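Local coordinates for protein xyloglucanase (Paenibacillus pabuli, PDB 2JEP) that hydrolyses the beta-1,4-linked glucan backbone of xyloglucan, a branched plant cell wall polysaccharide, as a member of glycoside hydrolase family 5, at residues Gly45-Gly49 / Leu74-Val78; His264-Pro268 / Tyr300-Phe305; Trp269-Gly273 / Gly325-Lys329; Asn337-Ala341 / Gln383-Ala389; Tyr360-Gly364 / Leu373-Ser377. All coordinates share one frame; numbering follows the deposited sequence.

Overall arrangement
All five contacts belong to one (beta/alpha)8 barrel. Contacts 1 and 2 are buried and mainly apolar: each sets an aromatic residue of a barrel strand against an outer helix, and their centres lie about 23 Å apart. Contact 3, also buried, is instead held by backbone carbonyls and a lysine, joining the loops that follow strands 259-265 and 319-324. Contact 5 buries a salt bridge at the end of strand 357-362, the neighbour of strand 45-48 in contact 1, and these two contacts touch. Contact 4 lies farther out, partly buried, between two outer helices; its Arg340 reaches contact 3 and its Ile386 meets Leu373 of contact 5.

Contact 1: Gly45-Gly49 / Leu74-Val78; sequences GWNLG and LIKKV
Trp46 lies against Val78 along nearly its whole length. Its CB is 3.9 Å from Val78 CG1, and the same methyl continues over the start of the indole, 3.8 Å from Trp46 CD2. Beyond the ring fusion the other branch takes over: Val78 CG2 stands 3.6 Å from the centroid of the Trp46 six-membered ring and only 2° off its normal, a CH-pi contact squarely over the face. The far carbons of the ring then meet the preceding helical turn, with Trp46 CH2 4.3 Å from Leu74 CD2 and CZ3 approaching Ile75 CD1. With CG anti to the backbone N (chi1 -179°), the indole stands out from the strand toward the helix. These are the first strand of the (beta/alpha)8 barrel, 45-48, and helix 72-80, which packs outside it nearly antiparallel, in the crossover leading to the next strand, 85-88. The indole NE1 makes its hydrogen bond to Asp362 OD2, at the end of the last barrel strand. Replacing Trp46 with an alanine would probably open a gap beneath both Val78 methyls and leave Asp362 OD2 without that N-H. Leu48 adds one more apolar tip: its CD1 is 3.8 Å from Leu74 CD2 and 4.3 Å from Ile75 CD1, while Ile75 also packs on Tyr118 and Ala119 of helix 106-120.

Contact 2: His264-Pro268 / Tyr300-Phe305; sequences HYYSP and YLESQF
The ring of Tyr265 takes the edge of Phe305 on one face in a T-shaped pair, centroids 5.1 Å apart and planes at 76°. Phe305 CE1 makes the touch, 3.7 Å from Tyr265 CD1 and offset toward the rim. This joins the end of the sixth strand of the (beta/alpha)8 barrel, 259-265, to helix 298-313 in the outer layer. Tyr265 has CG anti to its own N (chi1 -166°), which carries the ring outward to the helix, where successive turns receive it. Leu301 CD1 lies 3.8 Å from Tyr265 CE2 and at the same time sits over the centre of the Phe305 ring, wedged against both aromatics. Gln304 offers only its aliphatic part, CB and CG near Tyr265 CE1; its amide nitrogen is bonded to Asp232. At the far tip, Tyr265 OH meets the edge of the Tyr300 ring close to its plane, 3.3 Å from Tyr300 CD2. The pocket is completed by Ile231, by Ile321 of the neighbouring strand, and by Tyr343 of helix 336-353. Past the strand the chain turns back over the other face of Tyr265, and Ser267 CB comes 3.8 Å from Tyr300 CE2 just before the cis peptide bond to Pro268. A water closes this end, 2.7 Å from Ser267 OG and 2.9 Å from Tyr300 OH.

Contact 3: Trp269-Gly273 / Gly325-Lys329; sequences WDFAG and GSIDK
The short helix 269-272 and the irregular segment 325-329 come close enough for their backbones to bond directly, with Ala272 CA 4.0 Å from Ser326 CA. Ala272 O, at the end of the helix, accepts Ile327 N at 2.8 Å, the donor tilted 29° from the carbonyl plane, and the same oxygen receives a CA-H...O contact from Ser326 CA at 3.3 Å. A water donates to both Phe271 O and Ile327 O, bridging the backbones a second time. Two glycines are needed for local reasons: Gly325 has a phi of 154° that a side chain would not tolerate, and a CB on Gly273 would collide with Trp269, whose ring lies over Gly273 CA. Of the side chains, Lys329 reaches across: extended beyond CG, it delivers NZ to Asp270 O at 2.8 Å, in the carbonyl plane with a C=O...N angle of 155°. The ammonium also bonds the carbonyls of Glu274, Asn276 and Ile279, so it gathers the end of the helix and the loop that follows. Ile327 lies along the same backbone, CG1 3.5 Å from Ala272 O and CD1 3.5 Å from Gly273 O. Phe271 CE2 rests 3.6 Å from Ser326 CB. Ala272 CB packs against Gly325 O, a buried oxygen with no polar partner. The contact thus ties the loops beyond the sixth and seventh barrel strands, 259-265 and 319-324, while Tyr339 and Tyr343 of helix 336-353 pack against Phe271 and Arg340 of that helix bonds Ser326 O.

Contact 4: Asn337-Ala341 / Gln383-Ala389; sequences NVYRA and QQNIINA
Asn337 OD1, near Ile386 CD1 of the facing helix, is held by two nitrogens of Arg340 from one turn on: NE at 2.9 Å, nearly along the C=O axis, and NH2, also at 2.9 Å. Both bonds lie in the guanidinium plane, a side-on grip that fixes the group's rotation, with NH1 turned to the loop of contact 3. Held this way, the guanidinium presents a face to Ile386, whose CD1 is 3.6 Å above its plane toward the rim and 3.7 Å from Arg340 NH2. Helices 336-353 and 384-393 are adjacent in the outer layer of the (beta/alpha)8 barrel, the second following the last barrel strand; here their axes run 9.0 Å apart at 24°. Ala341 allows this approach, its CB 3.9 Å from Ala389 CB. At the other end, one water accepts from both Asn337 ND2 and Gln383 NE2. A leucine in place of Asn337 would probably leave Arg340 NE and NH2 without their shared acceptor, set the guanidinium freer to turn, and break the water bridge to Gln383. The Gln383 amide stands almost perpendicular to the guanidinium (81°), its NE2 at the edge of that group and 3.3 Å from Arg340 NH2, a pair of donors that do not bond each other.

Contact 5: Tyr360-Gly364 / Leu373-Ser377; sequences YWDNG and LFNRS
A buried salt bridge backed by hydrogen bonds closes the loop that follows the eighth strand of the barrel, 357-362, fastening its end to residues 373-377. Arg376 NH2 reaches Asp362 OD1 at 2.9 Å, coming from above the carboxylate plane, and bonds Asp362 O weakly. OD1 also accepts Gly364 N at 2.9 Å, which makes an Asx turn, and accepts a hydrogen bond from a water that also donates to Phe374 O and accepts from Arg376 NE. The other oxygen, OD2, receives Leu373 N at 2.8 Å in a fairly straight bond (166°). With both oxygens in use, the carboxylate is firmly oriented. Arg376, extended from CG to NE, lays its guanidinium over Gly364, whose CA is 3.4 Å from the group's plane; a CB there would be tight against Arg376 CZ. Deeper in, Leu373 covers one face of Tyr360, its CD1 4.0 Å from the ring centroid. Leu373 and Phe374 also pack on Ile387 of helix 384-393, and Phe374 touches Val78 of helix 72-80. Arg376 NH1 crosses to Gly49 O and Gln51 OE1, joining the loop to the chain that leaves the first barrel strand, 45-48, next to this eighth one.

Contact 1: Gly45-Gly49 / Leu74-Val78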
# COMPACT_ATOMS: atom_id res chain seq x y z
N GLY A 45 -3.87 -1.52 9.63
CA GLY A 45 -2.54 -1.84 9.15
C GLY A 45 -1.52 -0.74 9.29
O GLY A 45 -1.85 0.41 9.54
N TRP A 46 -0.26 -1.13 9.13
CA TRP A 46 0.86 -0.22 9.26
C TRP A 46 1.88 -0.55 8.18
O TRP A 46 2.23 -1.71 7.99
CB TRP A 46 1.43 -0.34 10.65
CG TRP A 46 2.60 0.53 11.02
CD1 TRP A 46 2.54 1.75 11.60
CD2 TRP A 46 3.99 0.20 10.88
NE1 TRP A 46 3.84 2.21 11.85
CE2 TRP A 46 4.74 1.27 11.42
CE3 TRP A 46 4.68 -0.91 10.38
CZ2 TRP A 46 6.13 1.25 11.47
CZ3 TRP A 46 6.06 -0.92 10.44
CH2 TRP A 46 6.77 0.15 10.97
N ASN A 47 2.37 0.47 7.48
CA ASN A 47 3.41 0.29 6.47
C ASN A 47 4.79 0.39 7.07
O ASN A 47 5.11 1.35 7.78
CB ASN A 47 3.35 1.40 5.42
CG ASN A 47 2.31 1.20 4.35
OD1 ASN A 47 2.60 0.56 3.31
ND2 ASN A 47 1.12 1.76 4.57
N LEU A 48 5.62 -0.57 6.70
CA LEU A 48 7.04 -0.55 7.00
C LEU A 48 7.74 0.32 5.94
O LEU A 48 8.47 -0.16 5.07
CB LEU A 48 7.55 -2.00 7.03
CG LEU A 48 9.03 -2.24 7.36
CD1 LEU A 48 9.38 -1.80 8.79
CD2 LEU A 48 9.36 -3.74 7.18
N GLY A 49 7.45 1.61 5.99
CA GLY A 49 7.83 2.50 4.93
C GLY A 49 9.30 2.90 4.98
O GLY A 49 9.92 2.94 6.06
N LEU A 74 11.04 -4.25 16.04
CA LEU A 74 10.18 -3.18 15.50
C LEU A 74 8.79 -3.72 15.21
O LEU A 74 7.78 -3.11 15.57
CB LEU A 74 10.80 -2.55 14.25
CG LEU A 74 9.96 -1.46 13.58
CD1 LEU A 74 9.62 -0.29 14.53
CD2 LEU A 74 10.65 -0.97 12.30
N ILE A 75 8.73 -4.86 14.56
CA ILE A 75 7.45 -5.44 14.20
C ILE A 75 6.66 -5.85 15.45
O ILE A 75 5.45 -5.64 15.52
CB ILE A 75 7.64 -6.63 13.24
CG1 ILE A 75 8.39 -6.21 11.96
CG2 ILE A 75 6.29 -7.25 12.89
CD1 ILE A 75 7.85 -4.92 11.26
N LYS A 76 7.36 -6.34 16.47
CA LYS A 76 6.70 -6.65 17.73
C LYS A 76 6.13 -5.41 18.39
O LYS A 76 5.04 -5.48 18.98
CB LYS A 76 7.65 -7.40 18.67
CG LYS A 76 7.91 -8.82 18.23
CD LYS A 76 8.84 -9.54 19.21
CE LYS A 76 9.00 -11.02 18.84
NZ LYS A 76 10.24 -11.62 19.41
N LYS A 77 6.82 -4.29 18.29
CA LYS A 77 6.34 -3.03 18.86
C LYS A 77 5.08 -2.54 18.15
O LYS A 77 4.12 -2.09 18.78
CB LYS A 77 7.46 -1.99 18.79
CG LYS A 77 7.22 -0.71 19.55
CD LYS A 77 7.37 -0.92 21.05
CE LYS A 77 7.01 0.35 21.81
NZ LYS A 77 7.13 0.16 23.28
N VAL A 78 5.08 -2.66 16.82
CA VAL A 78 3.92 -2.26 16.03
C VAL A 78 2.72 -3.16 16.39
O VAL A 78 1.58 -2.67 16.57
CB VAL A 78 4.27 -2.30 14.52
CG1 VAL A 78 3.05 -2.13 13.67
CG2 VAL A 78 5.31 -1.23 14.19

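Contact 2: His264-Pro268 / Tyr300-Phe305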
# COMPACT_ATOMS: atom_id res chain seq x y z
N HIS A 264 -4.95 4.55 -2.38
CA HIS A 264 -4.22 5.32 -1.38
C HIS A 264 -4.92 6.65 -1.14
O HIS A 264 -5.61 7.13 -2.03
CB HIS A 264 -2.77 5.57 -1.83
CG HIS A 264 -1.94 4.32 -1.92
ND1 HIS A 264 -0.68 4.29 -2.48
CD2 HIS A 264 -2.24 3.04 -1.59
CE1 HIS A 264 -0.22 3.05 -2.43
NE2 HIS A 264 -1.14 2.26 -1.89
N TYR A 265 -4.75 7.23 0.04
CA TYR A 265 -5.52 8.42 0.39
C TYR A 265 -4.69 9.40 1.19
O TYR A 265 -4.30 9.12 2.33
CB TYR A 265 -6.76 8.03 1.19
CG TYR A 265 -7.78 9.13 1.30
CD1 TYR A 265 -8.63 9.41 0.25
CD2 TYR A 265 -7.87 9.95 2.43
CE1 TYR A 265 -9.56 10.44 0.34
CE2 TYR A 265 -8.79 10.97 2.51
CZ TYR A 265 -9.63 11.20 1.47
OH TYR A 265 -10.58 12.21 1.51
N TYR A 266 -4.46 10.57 0.60
CA TYR A 266 -3.72 11.65 1.23
C TYR A 266 -4.41 12.99 0.94
O TYR A 266 -3.73 14.02 0.82
CB TYR A 266 -2.29 11.69 0.71
CG TYR A 266 -1.40 10.48 1.02
CD1 TYR A 266 -0.74 10.39 2.22
CD2 TYR A 266 -1.20 9.49 0.09
CE1 TYR A 266 0.14 9.35 2.47
CE2 TYR A 266 -0.33 8.45 0.33
CZ TYR A 266 0.32 8.36 1.53
OH TYR A 266 1.25 7.38 1.79
N SER A 267 -5.73 12.97 0.82
CA SER A 267 -6.45 14.20 0.49
C SER A 267 -6.99 14.87 1.73
O SER A 267 -7.43 14.20 2.64
CB SER A 267 -7.62 13.89 -0.44
OG SER A 267 -7.18 13.38 -1.69
N PRO A 268 -6.99 16.21 1.75
CA PRO A 268 -6.42 17.12 0.79
C PRO A 268 -4.92 17.23 0.96
O PRO A 268 -4.42 17.35 2.07
CB PRO A 268 -7.11 18.46 1.11
CG PRO A 268 -7.35 18.37 2.59
CD PRO A 268 -7.57 16.92 2.92
N TYR A 300 -16.05 15.13 2.03
CA TYR A 300 -15.27 14.58 0.92
C TYR A 300 -14.77 13.18 1.22
O TYR A 300 -14.88 12.27 0.39
CB TYR A 300 -14.12 15.53 0.59
CG TYR A 300 -13.30 15.09 -0.58
CD1 TYR A 300 -13.75 15.29 -1.86
CD2 TYR A 300 -12.08 14.48 -0.40
CE1 TYR A 300 -12.99 14.88 -2.94
CE2 TYR A 300 -11.32 14.06 -1.49
CZ TYR A 300 -11.77 14.28 -2.75
OH TYR A 300 -11.00 13.85 -3.81
N LEU A 301 -14.26 12.99 2.42
CA LEU A 301 -13.81 11.68 2.85
C LEU A 301 -14.97 10.67 2.75
O LEU A 301 -14.78 9.55 2.25
CB LEU A 301 -13.27 11.77 4.27
CG LEU A 301 -12.94 10.48 5.00
CD1 LEU A 301 -11.89 9.64 4.24
CD2 LEU A 301 -12.47 10.79 6.40
N GLU A 302 -16.13 11.06 3.24
CA GLU A 302 -17.33 10.21 3.12
C GLU A 302 -17.64 9.82 1.67
O GLU A 302 -17.85 8.63 1.39
CB GLU A 302 -18.51 10.93 3.78
CG GLU A 302 -19.90 10.37 3.45
CD GLU A 302 -20.16 8.96 3.93
OE1 GLU A 302 -19.58 8.54 4.97
OE2 GLU A 302 -20.96 8.25 3.26
N SER A 303 -17.70 10.79 0.78
CA SER A 303 -18.01 10.54 -0.64
C SER A 303 -16.98 9.61 -1.28
O SER A 303 -17.31 8.69 -2.02
CB SER A 303 -18.03 11.86 -1.42
OG SER A 303 -18.34 11.66 -2.79
N GLN A 304 -15.71 9.90 -1.01
CA GLN A 304 -14.65 9.11 -1.59
C GLN A 304 -14.73 7.65 -1.17
O GLN A 304 -14.67 6.74 -2.00
CB GLN A 304 -13.30 9.71 -1.20
CG GLN A 304 -12.99 11.00 -1.90
CD GLN A 304 -12.56 10.79 -3.30
OE1 GLN A 304 -11.48 10.22 -3.53
NE2 GLN A 304 -13.38 11.21 -4.24
N PHE A 305 -14.79 7.40 0.12
CA PHE A 305 -14.78 6.01 0.58
C PHE A 305 -16.08 5.31 0.24
O PHE A 305 -16.07 4.12 -0.12
CB PHE A 305 -14.44 5.92 2.07
CG PHE A 305 -12.96 6.07 2.40
CD1 PHE A 305 -12.08 6.70 1.54
CD2 PHE A 305 -12.47 5.58 3.60
CE1 PHE A 305 -10.75 6.84 1.88
CE2 PHE A 305 -11.13 5.72 3.96
CZ PHE A 305 -10.27 6.35 3.08
O HOH W 1 -8.23 14.52 -3.90

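Contact 3: Trp269-Gly273 / Gly325-Lys329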
# COMPACT_ATOMS: atom_id res chain seq x y z
N TRP A 269 -4.21 17.20 -0.16
CA TRP A 269 -2.75 17.14 -0.13
C TRP A 269 -2.14 18.33 0.57
O TRP A 269 -1.11 18.21 1.24
CB TRP A 269 -2.21 17.08 -1.55
CG TRP A 269 -0.72 16.90 -1.64
CD1 TRP A 269 0.19 17.82 -2.08
CD2 TRP A 269 0.02 15.73 -1.27
NE1 TRP A 269 1.46 17.30 -2.00
CE2 TRP A 269 1.39 16.03 -1.50
CE3 TRP A 269 -0.32 14.48 -0.73
CZ2 TRP A 269 2.40 15.09 -1.28
CZ3 TRP A 269 0.70 13.55 -0.50
CH2 TRP A 269 2.04 13.87 -0.79
N ASP A 270 -2.74 19.51 0.43
CA ASP A 270 -2.20 20.69 1.05
C ASP A 270 -2.02 20.52 2.56
O ASP A 270 -1.03 21.00 3.12
CB ASP A 270 -2.93 21.98 0.63
CG ASP A 270 -4.43 22.03 0.97
OD1 ASP A 270 -5.01 21.09 1.52
OD2 ASP A 270 -5.02 23.10 0.59
N PHE A 271 -2.95 19.81 3.19
CA PHE A 271 -2.80 19.42 4.59
C PHE A 271 -1.87 18.24 4.80
O PHE A 271 -0.97 18.29 5.63
CB PHE A 271 -4.18 19.08 5.19
CG PHE A 271 -4.12 18.46 6.56
CD1 PHE A 271 -3.70 19.19 7.65
CD2 PHE A 271 -4.41 17.12 6.74
CE1 PHE A 271 -3.59 18.61 8.92
CE2 PHE A 271 -4.29 16.51 7.98
CZ PHE A 271 -3.87 17.26 9.08
N ALA A 272 -2.14 17.16 4.06
CA ALA A 272 -1.57 15.87 4.41
C ALA A 272 -0.14 15.66 3.94
O ALA A 272 0.62 14.94 4.61
CB ALA A 272 -2.44 14.74 3.87
N GLY A 273 0.21 16.23 2.79
CA GLY A 273 1.51 15.92 2.21
C GLY A 273 2.36 17.07 1.72
O GLY A 273 3.58 16.90 1.53
N GLY A 325 -2.23 9.06 5.68
CA GLY A 325 -1.54 9.74 6.77
C GLY A 325 -1.29 11.19 6.45
O GLY A 325 -1.59 11.68 5.34
N SER A 326 -0.71 11.89 7.43
CA SER A 326 -0.40 13.30 7.29
C SER A 326 0.96 13.63 7.88
O SER A 326 1.36 13.06 8.91
CB SER A 326 -1.50 14.18 7.88
OG SER A 326 -1.70 13.92 9.25
N ILE A 327 1.67 14.54 7.22
CA ILE A 327 3.02 14.86 7.63
C ILE A 327 3.08 15.81 8.83
O ILE A 327 2.19 16.66 9.04
CB ILE A 327 3.85 15.46 6.47
CG1 ILE A 327 3.30 16.81 5.96
CG2 ILE A 327 4.00 14.42 5.37
CD1 ILE A 327 4.19 17.47 4.97
N ASP A 328 4.17 15.70 9.59
CA ASP A 328 4.37 16.47 10.81
C ASP A 328 4.67 17.92 10.50
O ASP A 328 5.74 18.25 9.99
CB ASP A 328 5.50 15.83 11.61
CG ASP A 328 5.74 16.47 12.97
OD1 ASP A 328 5.34 17.64 13.17
OD2 ASP A 328 6.37 15.77 13.81
N LYS A 329 3.71 18.78 10.84
CA LYS A 329 3.82 20.24 10.63
C LYS A 329 3.86 20.99 11.96
O LYS A 329 3.54 22.18 11.99
CB LYS A 329 2.70 20.76 9.71
CG LYS A 329 2.78 20.20 8.31
CD LYS A 329 1.77 20.82 7.39
CE LYS A 329 1.79 20.20 6.02
NZ LYS A 329 1.05 21.05 5.02
O HOH W 2 -0.21 18.04 8.62

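Contact 4: Asn337-Ala341 / Gln383-Ala389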
# COMPACT_ATOMS: atom_id res chain seq x y z
N ASN A 337 -0.50 18.34 15.69
CA ASN A 337 -0.76 16.93 16.01
C ASN A 337 -2.21 16.67 16.40
O ASN A 337 -2.70 15.55 16.24
CB ASN A 337 0.20 16.40 17.06
CG ASN A 337 1.53 15.97 16.49
OD1 ASN A 337 1.60 15.54 15.35
ND2 ASN A 337 2.60 16.12 17.27
N VAL A 338 -2.92 17.69 16.89
CA VAL A 338 -4.35 17.53 17.12
C VAL A 338 -5.03 17.10 15.83
O VAL A 338 -5.89 16.21 15.82
CB VAL A 338 -4.99 18.87 17.62
CG1 VAL A 338 -6.50 18.77 17.73
CG2 VAL A 338 -4.36 19.30 18.98
N TYR A 339 -4.63 17.73 14.73
CA TYR A 339 -5.26 17.46 13.43
C TYR A 339 -4.75 16.21 12.75
O TYR A 339 -5.51 15.55 12.04
CB TYR A 339 -5.22 18.72 12.52
CG TYR A 339 -5.75 19.87 13.33
CD1 TYR A 339 -7.07 19.86 13.76
CD2 TYR A 339 -4.90 20.81 13.88
CE1 TYR A 339 -7.55 20.78 14.64
CE2 TYR A 339 -5.38 21.77 14.76
CZ TYR A 339 -6.70 21.73 15.15
OH TYR A 339 -7.21 22.63 16.07
N ARG A 340 -3.48 15.88 12.95
CA ARG A 340 -3.00 14.60 12.46
C ARG A 340 -3.75 13.45 13.11
O ARG A 340 -4.10 12.48 12.46
CB ARG A 340 -1.48 14.48 12.65
CG ARG A 340 -0.71 15.57 11.89
CD ARG A 340 0.67 15.12 11.45
NE ARG A 340 1.48 14.77 12.60
CZ ARG A 340 2.51 13.90 12.59
NH1 ARG A 340 2.86 13.21 11.50
NH2 ARG A 340 3.18 13.72 13.69
N ALA A 341 -3.99 13.57 14.40
CA ALA A 341 -4.80 12.59 15.10
C ALA A 341 -6.23 12.59 14.56
O ALA A 341 -6.78 11.53 14.27
CB ALA A 341 -4.78 12.85 16.61
N GLN A 383 4.35 8.88 18.67
CA GLN A 383 3.05 9.53 18.42
C GLN A 383 1.92 8.72 19.03
O GLN A 383 1.07 8.18 18.34
CB GLN A 383 2.85 9.71 16.92
CG GLN A 383 3.91 10.55 16.24
CD GLN A 383 3.89 12.02 16.62
OE1 GLN A 383 2.90 12.53 17.18
NE2 GLN A 383 4.98 12.72 16.31
N GLN A 384 1.91 8.63 20.35
CA GLN A 384 0.89 7.85 21.05
C GLN A 384 -0.51 8.34 20.72
O GLN A 384 -1.44 7.54 20.58
CB GLN A 384 1.08 7.95 22.58
CG GLN A 384 0.18 7.05 23.35
CD GLN A 384 0.52 5.62 23.13
OE1 GLN A 384 1.66 5.23 23.41
NE2 GLN A 384 -0.43 4.81 22.60
N ASN A 385 -0.69 9.65 20.62
CA ASN A 385 -2.03 10.15 20.42
C ASN A 385 -2.56 9.82 19.02
O ASN A 385 -3.74 9.56 18.86
CB ASN A 385 -2.12 11.66 20.70
CG ASN A 385 -2.25 11.99 22.19
OD1 ASN A 385 -2.50 11.13 23.03
ND2 ASN A 385 -2.11 13.27 22.51
N ILE A 386 -1.67 9.77 18.01
CA ILE A 386 -2.12 9.36 16.67
C ILE A 386 -2.44 7.85 16.68
O ILE A 386 -3.42 7.41 16.09
CB ILE A 386 -1.08 9.71 15.56
CG1 ILE A 386 -0.95 11.23 15.43
CG2 ILE A 386 -1.46 9.06 14.22
CD1 ILE A 386 0.18 11.68 14.55
N ILE A 387 -1.60 7.05 17.34
CA ILE A 387 -1.92 5.64 17.45
C ILE A 387 -3.26 5.46 18.12
O ILE A 387 -4.11 4.68 17.66
CB ILE A 387 -0.83 4.87 18.25
CG1 ILE A 387 0.48 4.88 17.46
CG2 ILE A 387 -1.26 3.44 18.55
CD1 ILE A 387 1.70 4.34 18.22
N ASN A 388 -3.47 6.18 19.21
CA ASN A 388 -4.75 6.05 19.92
C ASN A 388 -5.92 6.45 19.03
O ASN A 388 -7.00 5.86 19.09
CB ASN A 388 -4.78 6.91 21.19
CG ASN A 388 -3.90 6.38 22.30
OD1 ASN A 388 -3.45 5.24 22.26
ND2 ASN A 388 -3.66 7.21 23.30
N ALA A 389 -5.74 7.51 18.23
CA ALA A 389 -6.77 7.98 17.31
C ALA A 389 -7.14 6.90 16.29
O ALA A 389 -8.32 6.65 16.03
CB ALA A 389 -6.30 9.26 16.63
O HOH W 3 5.30 15.61 16.38

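Contact 5: Tyr360-Gly364 / Leu373-Ser377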
# COMPACT_ATOMS: atom_id res chain seq x y z
N TYR A 360 -1.88 2.60 7.65
CA TYR A 360 -1.20 3.86 7.89
C TYR A 360 0.18 3.89 7.24
O TYR A 360 0.92 2.91 7.30
CB TYR A 360 -1.07 4.08 9.43
CG TYR A 360 -0.38 5.36 9.75
CD1 TYR A 360 -1.07 6.57 9.72
CD2 TYR A 360 0.99 5.39 10.00
CE1 TYR A 360 -0.42 7.77 9.94
CE2 TYR A 360 1.65 6.57 10.22
CZ TYR A 360 0.95 7.76 10.17
OH TYR A 360 1.62 8.96 10.34
N TRP A 361 0.53 5.04 6.65
CA TRP A 361 1.83 5.24 6.04
C TRP A 361 2.83 5.79 7.06
O TRP A 361 2.75 6.94 7.44
CB TRP A 361 1.77 6.19 4.83
CG TRP A 361 3.12 6.40 4.25
CD1 TRP A 361 3.89 7.51 4.36
CD2 TRP A 361 3.93 5.42 3.59
NE1 TRP A 361 5.13 7.30 3.79
CE2 TRP A 361 5.18 6.01 3.32
CE3 TRP A 361 3.71 4.11 3.17
CZ2 TRP A 361 6.19 5.33 2.65
CZ3 TRP A 361 4.72 3.43 2.52
CH2 TRP A 361 5.95 4.04 2.28
N ASP A 362 3.79 4.95 7.47
CA ASP A 362 4.83 5.31 8.43
C ASP A 362 6.15 5.16 7.71
O ASP A 362 6.51 4.06 7.30
CB ASP A 362 4.76 4.36 9.61
CG ASP A 362 5.66 4.76 10.77
OD1 ASP A 362 6.85 5.05 10.50
OD2 ASP A 362 5.18 4.75 11.94
N ASN A 363 6.89 6.27 7.55
CA ASN A 363 8.15 6.26 6.86
C ASN A 363 9.38 6.28 7.77
O ASN A 363 10.50 6.35 7.28
CB ASN A 363 8.22 7.38 5.83
CG ASN A 363 8.35 8.75 6.45
OD1 ASN A 363 8.19 8.93 7.66
ND2 ASN A 363 8.70 9.74 5.61
N GLY A 364 9.18 6.15 9.07
CA GLY A 364 10.28 6.13 10.01
C GLY A 364 10.87 7.48 10.32
O GLY A 364 11.73 7.58 11.21
N LEU A 373 5.27 7.05 13.58
CA LEU A 373 4.64 6.92 14.87
C LEU A 373 5.54 6.25 15.90
O LEU A 373 5.19 6.23 17.10
CB LEU A 373 3.35 6.10 14.78
CG LEU A 373 2.37 6.48 13.67
CD1 LEU A 373 1.16 5.53 13.68
CD2 LEU A 373 1.95 7.96 13.75
N PHE A 374 6.66 5.70 15.44
CA PHE A 374 7.67 5.01 16.27
C PHE A 374 9.05 5.54 15.90
O PHE A 374 9.28 5.93 14.76
CB PHE A 374 7.65 3.51 16.00
CG PHE A 374 6.31 2.87 16.22
CD1 PHE A 374 5.96 2.35 17.47
CD2 PHE A 374 5.41 2.75 15.18
CE1 PHE A 374 4.73 1.76 17.67
CE2 PHE A 374 4.17 2.16 15.38
CZ PHE A 374 3.83 1.67 16.62
N ASN A 375 9.95 5.54 16.88
CA ASN A 375 11.36 5.79 16.61
C ASN A 375 12.01 4.42 16.44
O ASN A 375 12.06 3.60 17.36
CB ASN A 375 12.06 6.65 17.67
CG ASN A 375 13.52 6.89 17.34
OD1 ASN A 375 14.26 5.94 17.10
ND2 ASN A 375 13.95 8.15 17.30
N ARG A 376 12.43 4.17 15.20
CA ARG A 376 12.99 2.88 14.85
C ARG A 376 14.39 2.66 15.42
O ARG A 376 14.83 1.56 15.52
CB ARG A 376 12.98 2.71 13.34
CG ARG A 376 11.58 2.74 12.79
CD ARG A 376 11.46 2.43 11.31
NE ARG A 376 10.09 2.70 10.85
CZ ARG A 376 9.69 2.60 9.59
NH1 ARG A 376 10.48 2.09 8.66
NH2 ARG A 376 8.48 2.99 9.24
N SER A 377 15.06 3.72 15.82
CA SER A 377 16.34 3.54 16.53
C SER A 377 16.24 2.91 17.88
O SER A 377 17.20 2.27 18.29
CB SER A 377 16.99 4.89 16.72
OG SER A 377 17.32 5.37 15.47
O HOH W 4 8.47 4.29 12.60
O HOH W 5 12.73 6.21 13.33